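Alkaline phosphatase (Stenotrophomonas maltophilia R551-3, PDB 5JK4) probably binds phosphate in the periplasm as a PstS-family periplasmic binding protein, and may also have alkaline phosphatase activity. Local coordinates at residues Lys39-Leu43 against Glu69-Tyr73; Val90-Ala96 against Gly287-Phe293; Tyr144-Ser149 against Ser186-Asn190. All coordinates share one frame. Residue numbers count along the deposited sequence, not the author numbering.

The three contacts illustrate how the two lobes of a periplasmic binding protein are built around its ligand site. Interactions 1 and 2 belong to one lobe; their centres are about 15 Å apart, and they touch through Phe-42, whose CZ meets Phe-293 O at 3.4 Å and whose CD1 meets Val-292 CG1 at 3.5 Å. Interaction 3 belongs to the other lobe, built from chain that leaves after strand 89-98 and returns before strand 286-294. Its nearest atoms are about 6 Å from interaction 1 and about 9 Å from interaction 2. The phosphate lies between: Arg-145 and Ser-149 bind it directly, helix 35-43 contributes Ser-35, and the Thr-289 side chain stays about 6 Å away.

Interaction 1: Lys39-Leu43 against Glu69-Tyr73; sequences KKAFL and ELNTY
Two helical turns that run nearly side by side can be joined by their side chains alone. Residues 39-43, ending helix 35-43, and residues 69-73, within helix 67-77, both keep alpha-helical angles near -60/-43, with Leu-43 N bonded to Lys-39 O at 2.8 Å and Tyr-73 N to Glu-69 O at 2.9 Å. The axes of these short segments make an angle of 21° between their N-to-C directions and approach no closer than 11.6 Å, a spacing that long side chains must bridge; the CA atoms of Leu-43 and Tyr-73 come to 6.4 Å. Lys-39 (chi1 m, chi2 t, chi3 m, chi4 t) starts the contact with a salt bridge to Glu-69 (chi1 m, chi2 t), NZ reaching OE1 at 2.8 Å and, weakly, OE2 at 3.2 Å. The charges have further partners: Lys-39 NZ also donates to Val-64 O and Ser-63 OG, and Glu-69 OE1 accepts from Ser-66 N, all ahead of helix 67-77. Phe-42 follows with chi1 t, its CE1 4.5 Å from Tyr-73 CE1; that tyrosine, also chi1 t, spends its hydroxyl on Gly-87 O. Leu-43, in the mt rotamer, fills the gap between the helices. Its CD1 lies 3.8 Å from Glu-69 CG and its CD2 4.1 Å from Tyr-73 CB. Phe-42, Leu-43 and Tyr-73 all rest on Leu-89 of strand 89-98. Neighbouring near-parallel helices laid on the same side of a central sheet, as here, are characteristic of the layered alpha/beta lobes of the periplasmic binding protein fold.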
# COMPACT_ATOMS: atom_id res chain seq x y z
N LYS A 39 -7.57 -6.18 -5.22
CA LYS A 39 -8.20 -7.06 -4.23
C LYS A 39 -9.42 -7.74 -4.83
O LYS A 39 -9.62 -8.95 -4.64
CB LYS A 39 -8.60 -6.26 -2.99
CG LYS A 39 -7.45 -5.84 -2.09
CD LYS A 39 -7.91 -5.40 -0.71
CE LYS A 39 -8.79 -4.16 -0.74
NZ LYS A 39 -9.26 -3.83 0.62
N LYS A 40 -10.23 -7.00 -5.58
CA LYS A 40 -11.43 -7.59 -6.16
C LYS A 40 -11.07 -8.67 -7.16
O LYS A 40 -11.71 -9.73 -7.20
CB LYS A 40 -12.25 -6.50 -6.84
CG LYS A 40 -13.57 -6.97 -7.38
CD LYS A 40 -14.36 -5.82 -7.97
CE LYS A 40 -15.65 -6.31 -8.61
NZ LYS A 40 -16.70 -6.60 -7.60
N ALA A 41 -10.06 -8.42 -7.99
CA ALA A 41 -9.64 -9.41 -8.98
C ALA A 41 -9.24 -10.72 -8.30
O ALA A 41 -9.59 -11.81 -8.78
CB ALA A 41 -8.49 -8.85 -9.81
N PHE A 42 -8.49 -10.64 -7.20
CA PHE A 42 -8.12 -11.86 -6.49
C PHE A 42 -9.32 -12.47 -5.78
O PHE A 42 -9.59 -13.68 -5.90
CB PHE A 42 -6.99 -11.57 -5.49
CG PHE A 42 -6.59 -12.79 -4.72
CD1 PHE A 42 -7.27 -13.15 -3.57
CD2 PHE A 42 -5.60 -13.62 -5.21
CE1 PHE A 42 -6.97 -14.31 -2.91
CE2 PHE A 42 -5.29 -14.79 -4.56
CZ PHE A 42 -5.97 -15.14 -3.40
N LEU A 43 -10.03 -11.66 -4.99
CA LEU A 43 -11.05 -12.21 -4.10
C LEU A 43 -12.20 -12.84 -4.86
O LEU A 43 -12.78 -13.81 -4.37
CB LEU A 43 -11.58 -11.11 -3.19
CG LEU A 43 -10.60 -10.60 -2.13
CD1 LEU A 43 -11.13 -9.31 -1.52
CD2 LEU A 43 -10.32 -11.66 -1.06
N GLU A 69 -14.31 -8.42 3.59
CA GLU A 69 -13.67 -9.13 2.49
C GLU A 69 -13.24 -10.52 2.92
O GLU A 69 -13.44 -11.50 2.19
CB GLU A 69 -12.47 -8.33 1.97
CG GLU A 69 -12.87 -7.15 1.10
CD GLU A 69 -11.73 -6.20 0.77
OE1 GLU A 69 -10.77 -6.05 1.56
OE2 GLU A 69 -11.79 -5.57 -0.31
N LEU A 70 -12.65 -10.63 4.11
CA LEU A 70 -12.20 -11.94 4.58
C LEU A 70 -13.37 -12.88 4.81
O LEU A 70 -13.30 -14.06 4.45
CB LEU A 70 -11.37 -11.78 5.86
CG LEU A 70 -10.04 -11.05 5.72
CD1 LEU A 70 -9.38 -10.86 7.07
CD2 LEU A 70 -9.14 -11.83 4.81
N ASN A 71 -14.44 -12.39 5.45
CA ASN A 71 -15.56 -13.27 5.74
C ASN A 71 -16.27 -13.71 4.47
O ASN A 71 -16.65 -14.88 4.35
CB ASN A 71 -16.55 -12.57 6.68
CG ASN A 71 -15.98 -12.38 8.07
OD1 ASN A 71 -15.07 -13.10 8.50
ND2 ASN A 71 -16.50 -11.40 8.77
N THR A 72 -16.43 -12.81 3.50
CA THR A 72 -17.03 -13.19 2.23
C THR A 72 -16.16 -14.21 1.50
O THR A 72 -16.67 -15.19 0.94
CB THR A 72 -17.26 -11.94 1.38
OG1 THR A 72 -18.24 -11.14 2.04
CG2 THR A 72 -17.73 -12.29 -0.04
N TYR A 73 -14.84 -13.99 1.50
CA TYR A 73 -13.93 -14.95 0.89
C TYR A 73 -14.06 -16.32 1.56
O TYR A 73 -14.24 -17.35 0.89
CB TYR A 73 -12.48 -14.45 0.96
CG TYR A 73 -11.54 -15.51 0.45
CD1 TYR A 73 -11.27 -15.63 -0.90
CD2 TYR A 73 -11.01 -16.45 1.32
CE1 TYR A 73 -10.49 -16.66 -1.38
CE2 TYR A 73 -10.22 -17.48 0.85
CZ TYR A 73 -9.97 -17.59 -0.50
OH TYR A 73 -9.21 -18.61 -1.02

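Interaction 2: Val90-Ala96 against Gly287-Phe293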
# COMPACT_ATOMS: atom_id res chain seq x y z
N VAL A 90 -3.58 -15.92 1.63
CA VAL A 90 -2.37 -15.47 2.31
C VAL A 90 -2.26 -13.97 2.06
O VAL A 90 -2.27 -13.53 0.91
CB VAL A 90 -1.14 -16.20 1.76
CG1 VAL A 90 0.17 -15.60 2.30
CG2 VAL A 90 -1.23 -17.69 2.04
N GLN A 91 -2.16 -13.19 3.13
CA GLN A 91 -1.87 -11.76 3.04
C GLN A 91 -0.57 -11.51 3.78
O GLN A 91 -0.46 -11.86 4.96
CB GLN A 91 -3.00 -10.92 3.64
CG GLN A 91 -2.78 -9.43 3.45
CD GLN A 91 -3.83 -8.55 4.10
OE1 GLN A 91 -4.29 -7.57 3.50
NE2 GLN A 91 -4.21 -8.86 5.34
N ILE A 92 0.41 -10.91 3.10
CA ILE A 92 1.72 -10.69 3.70
C ILE A 92 2.25 -9.31 3.31
O ILE A 92 2.04 -8.86 2.18
CB ILE A 92 2.73 -11.79 3.33
CG1 ILE A 92 2.76 -12.01 1.82
CG2 ILE A 92 2.45 -13.05 4.13
CD1 ILE A 92 3.75 -13.08 1.37
N PRO A 93 2.95 -8.63 4.20
CA PRO A 93 3.62 -7.39 3.81
C PRO A 93 4.72 -7.72 2.82
O PRO A 93 5.34 -8.79 2.89
CB PRO A 93 4.18 -6.86 5.13
CG PRO A 93 4.47 -8.12 5.93
CD PRO A 93 3.40 -9.10 5.53
N SER A 94 4.97 -6.80 1.89
CA SER A 94 6.03 -6.93 0.91
C SER A 94 7.20 -6.01 1.17
O SER A 94 8.35 -6.46 1.24
CB SER A 94 5.43 -6.63 -0.46
OG SER A 94 6.44 -6.62 -1.43
N VAL A 95 6.92 -4.71 1.29
CA VAL A 95 7.88 -3.69 1.67
C VAL A 95 7.09 -2.65 2.45
O VAL A 95 5.86 -2.62 2.40
CB VAL A 95 8.59 -3.02 0.46
CG1 VAL A 95 9.29 -4.06 -0.40
CG2 VAL A 95 7.62 -2.17 -0.38
N ALA A 96 7.80 -1.78 3.17
CA ALA A 96 7.18 -0.60 3.75
C ALA A 96 7.45 0.60 2.86
O ALA A 96 8.39 0.62 2.05
CB ALA A 96 7.64 -0.38 5.19
N GLY A 287 3.44 2.99 5.83
CA GLY A 287 2.79 1.72 6.09
C GLY A 287 3.32 0.65 5.16
O GLY A 287 4.24 0.88 4.38
N TYR A 288 2.70 -0.51 5.23
CA TYR A 288 3.07 -1.63 4.38
C TYR A 288 2.29 -1.62 3.07
O TYR A 288 1.11 -1.25 3.02
CB TYR A 288 2.83 -2.95 5.10
CG TYR A 288 3.82 -3.25 6.20
CD1 TYR A 288 5.18 -3.36 5.93
CD2 TYR A 288 3.40 -3.44 7.51
CE1 TYR A 288 6.08 -3.66 6.92
CE2 TYR A 288 4.31 -3.74 8.51
CZ TYR A 288 5.65 -3.86 8.20
OH TYR A 288 6.58 -4.17 9.16
N THR A 289 2.95 -2.05 2.01
CA THR A 289 2.28 -2.55 0.83
C THR A 289 2.47 -4.06 0.80
O THR A 289 3.51 -4.57 1.23
CB THR A 289 2.76 -1.86 -0.46
OG1 THR A 289 1.95 -2.30 -1.55
CG2 THR A 289 4.20 -2.13 -0.74
N ASN A 290 1.45 -4.79 0.33
CA ASN A 290 1.26 -6.19 0.64
C ASN A 290 0.99 -7.02 -0.60
O ASN A 290 0.66 -6.50 -1.66
CB ASN A 290 0.06 -6.33 1.57
CG ASN A 290 0.09 -5.32 2.67
OD1 ASN A 290 1.10 -5.18 3.35
ND2 ASN A 290 -0.99 -4.57 2.81
N PHE A 291 1.16 -8.33 -0.45
CA PHE A 291 0.69 -9.29 -1.43
C PHE A 291 -0.49 -10.06 -0.86
O PHE A 291 -0.54 -10.36 0.34
CB PHE A 291 1.76 -10.33 -1.76
CG PHE A 291 2.92 -9.81 -2.56
CD1 PHE A 291 2.73 -9.34 -3.86
CD2 PHE A 291 4.21 -9.83 -2.04
CE1 PHE A 291 3.80 -8.88 -4.61
CE2 PHE A 291 5.28 -9.36 -2.79
CZ PHE A 291 5.06 -8.89 -4.08
N VAL A 292 -1.39 -10.43 -1.76
CA VAL A 292 -2.40 -11.44 -1.50
C VAL A 292 -2.16 -12.60 -2.46
O VAL A 292 -2.13 -12.39 -3.68
CB VAL A 292 -3.83 -10.88 -1.65
CG1 VAL A 292 -4.85 -11.93 -1.29
CG2 VAL A 292 -4.01 -9.65 -0.76
N PHE A 293 -1.98 -13.80 -1.91
CA PHE A 293 -1.79 -15.03 -2.67
C PHE A 293 -2.86 -16.02 -2.21
O PHE A 293 -3.48 -15.86 -1.16
CB PHE A 293 -0.39 -15.66 -2.39
CG PHE A 293 0.77 -14.93 -3.00
CD1 PHE A 293 1.07 -15.06 -4.35
CD2 PHE A 293 1.59 -14.11 -2.22
CE1 PHE A 293 2.16 -14.39 -4.91
CE2 PHE A 293 2.67 -13.45 -2.78
CZ PHE A 293 2.95 -13.59 -4.13
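A classic beta bulge interrupts this antiparallel pairing: Ser-94 and Val-95 both stand opposite Thr-289, whose carbonyl oxygen accepts from Ser-94 N at 2.7 Å and, weakly, from Val-95 N at 3.4 Å. Ser-94 makes this possible by adopting phi/psi -107/-55, while Val-95 returns to extended angles and accepts Thr-289 N through its own O at 3.0 Å. Up to Pro-93 the pairing is regular. Val-90 N donates to Phe-293 O and Phe-293 N to Val-90 O, both at 2.8 Å; Ile-92 N donates to Phe-291 O at 3.0 Å, and Phe-291 N to Ile-92 O at 2.8 Å. Pro-93 costs the pairing nothing, because it falls in a non-hydrogen-bonded pair with Asn-290. Its CB instead sits over the face of Tyr-288, 4.0 Å from the ring centroid, in a CH-pi contact. On the face of Val-90, Ile-92, Phe-291 and Phe-293, Ile-92 CD1 comes to 4.3 Å from the edge of the Phe-293 ring at CE2, and Val-95 CG2 meets Thr-289 CG2 at 3.4 Å. The N-to-C directions of the short segments make 137°, short of the 180° of an ideal antiparallel pair. The pairing is part of the sheet of one lobe of the periplasmic binding protein fold, and the Thr-289 side chain, bonded through OG1 to Asp-62, lies about 6 Å from the phosphate. Strand 286-294 is the middle one of that sheet, bonded on its other side to strand 58-61 through Asn-290 and Val-292; helices 300-313 and 341-352 cover Ile-92, while helix 35-43 sends Phe-42 against Val-292.

Interaction 3: Tyr144-Ser149 against Ser186-Asn190; sequences YRGESS and STFAN. With PO4 (phosphate ion), chain B.
The phosphate site of this PstS-family protein takes one wall from the loop 144-149, which leads into the N-terminus of helix 150-162 and is packed against residues 186-190. Residues 188-190 form a 3-10 turn, with Asn-190 N bonded to Thr-187 O at 2.9 Å. The CA atoms of Ser-148 and Thr-187 lie 4.6 Å apart, those of Arg-145 and Phe-188 6.7 Å. Tyr-144 is extended with chi1 p, and its CB packs 3.6 Å from Phe-188 CD1 (Phe-188 chi1 t). The two rings lie at 23° but slide apart, centroids 5.7 Å, with little overlap; Tyr-144 CE2 reaches Ala-189 CB at 4.0 Å. Two waters lie beside Arg-145 O. Water 1, 2.7 Å from that oxygen and 2.9 Å from Ser-186 O, accepts from Phe-188 N at 2.9 Å; water 2 donates to Arg-145 O and accepts from Ala-189 N, both at 2.9 Å. The Arg-145 side chain leaves the backbone sideways and coils (chi1 to chi3 all m) to the phosphate; NH2 and NE donate to Glu-147 OE2 at 2.7 and 3.1 Å in a salt bridge. NH1 and NH2 donate to phosphate O1 and O2, each at 2.8 Å. Ser-149 is the N-cap, its OG accepting from Ser-152 N while donating to phosphate O1 at 2.7 Å. One direct backbone bond fixes that serine against the second segment: Ser-149 N to Ser-186 O, 2.8 Å.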
# COMPACT_ATOMS: atom_id res chain seq x y z
N TYR A 144 -6.56 13.99 -6.18
CA TYR A 144 -6.75 12.75 -5.44
C TYR A 144 -7.02 11.59 -6.40
O TYR A 144 -7.27 11.78 -7.60
CB TYR A 144 -7.87 12.88 -4.39
CG TYR A 144 -9.25 13.07 -4.99
CD1 TYR A 144 -9.74 14.32 -5.32
CD2 TYR A 144 -10.06 11.97 -5.23
CE1 TYR A 144 -11.01 14.47 -5.89
CE2 TYR A 144 -11.32 12.11 -5.79
CZ TYR A 144 -11.79 13.35 -6.11
OH TYR A 144 -13.03 13.47 -6.68
N ARG A 145 -6.93 10.37 -5.88
CA ARG A 145 -7.17 9.18 -6.69
C ARG A 145 -8.67 8.88 -6.74
O ARG A 145 -9.31 8.70 -5.71
CB ARG A 145 -6.43 7.99 -6.09
CG ARG A 145 -4.93 8.19 -5.97
CD ARG A 145 -4.15 8.03 -7.33
NE ARG A 145 -4.29 6.66 -7.79
CZ ARG A 145 -3.67 5.61 -7.26
NH1 ARG A 145 -2.70 5.78 -6.37
NH2 ARG A 145 -4.00 4.40 -7.65
N GLY A 146 -9.24 8.85 -7.95
CA GLY A 146 -10.65 8.55 -8.07
C GLY A 146 -10.99 7.11 -7.77
O GLY A 146 -12.10 6.82 -7.29
N GLU A 147 -10.09 6.18 -8.07
CA GLU A 147 -10.29 4.76 -7.83
C GLU A 147 -9.90 4.40 -6.39
O GLU A 147 -9.24 5.15 -5.68
CB GLU A 147 -9.53 3.92 -8.85
CG GLU A 147 -8.00 3.83 -8.67
CD GLU A 147 -7.21 4.97 -9.29
OE1 GLU A 147 -7.77 6.06 -9.56
OE2 GLU A 147 -5.99 4.79 -9.50
N SER A 148 -10.31 3.20 -5.98
CA SER A 148 -9.96 2.69 -4.66
C SER A 148 -8.47 2.39 -4.62
O SER A 148 -7.95 1.63 -5.44
CB SER A 148 -10.78 1.44 -4.38
OG SER A 148 -10.37 0.85 -3.17
N SER A 149 -7.78 3.01 -3.67
CA SER A 149 -6.33 3.15 -3.69
C SER A 149 -5.74 2.86 -2.31
O SER A 149 -6.21 3.38 -1.30
CB SER A 149 -5.98 4.58 -4.12
OG SER A 149 -4.70 4.99 -3.71
N SER A 186 -10.13 4.05 1.38
CA SER A 186 -9.41 3.76 0.15
C SER A 186 -9.98 4.52 -1.04
O SER A 186 -9.26 4.72 -2.03
CB SER A 186 -9.38 2.26 -0.12
OG SER A 186 -10.68 1.73 -0.23
N THR A 187 -11.24 4.95 -0.96
CA THR A 187 -11.82 5.86 -1.94
C THR A 187 -11.84 7.23 -1.28
O THR A 187 -12.70 7.53 -0.46
CB THR A 187 -13.20 5.38 -2.39
OG1 THR A 187 -13.05 4.12 -3.05
CG2 THR A 187 -13.81 6.38 -3.35
N PHE A 188 -10.83 8.05 -1.62
CA PHE A 188 -10.58 9.32 -0.94
C PHE A 188 -11.82 10.21 -0.90
O PHE A 188 -12.10 10.86 0.11
CB PHE A 188 -9.41 10.02 -1.63
CG PHE A 188 -8.94 11.29 -0.95
CD1 PHE A 188 -9.52 12.51 -1.25
CD2 PHE A 188 -7.91 11.26 -0.02
CE1 PHE A 188 -9.10 13.67 -0.63
CE2 PHE A 188 -7.49 12.42 0.60
CZ PHE A 188 -8.07 13.61 0.30
N ALA A 189 -12.57 10.27 -2.01
CA ALA A 189 -13.76 11.12 -2.05
C ALA A 189 -14.77 10.78 -0.97
O ALA A 189 -15.55 11.65 -0.58
CB ALA A 189 -14.42 11.04 -3.42
N ASN A 190 -14.77 9.54 -0.48
CA ASN A 190 -15.71 9.14 0.56
C ASN A 190 -15.43 9.76 1.92
O ASN A 190 -16.21 9.57 2.86
CB ASN A 190 -15.72 7.61 0.70
CG ASN A 190 -16.40 6.91 -0.45
OD1 ASN A 190 -17.14 7.52 -1.21
ND2 ASN A 190 -16.18 5.60 -0.56
P PO4 B . -2.39 2.21 -5.19
O1 PO4 B . -2.54 3.60 -4.57
O2 PO4 B . -2.39 2.29 -6.70
O3 PO4 B . -3.53 1.31 -4.72
O4 PO4 B . -1.03 1.61 -4.78
O HOH W 1 -8.90 7.11 -3.60
O HOH W 2 -11.88 8.95 -4.46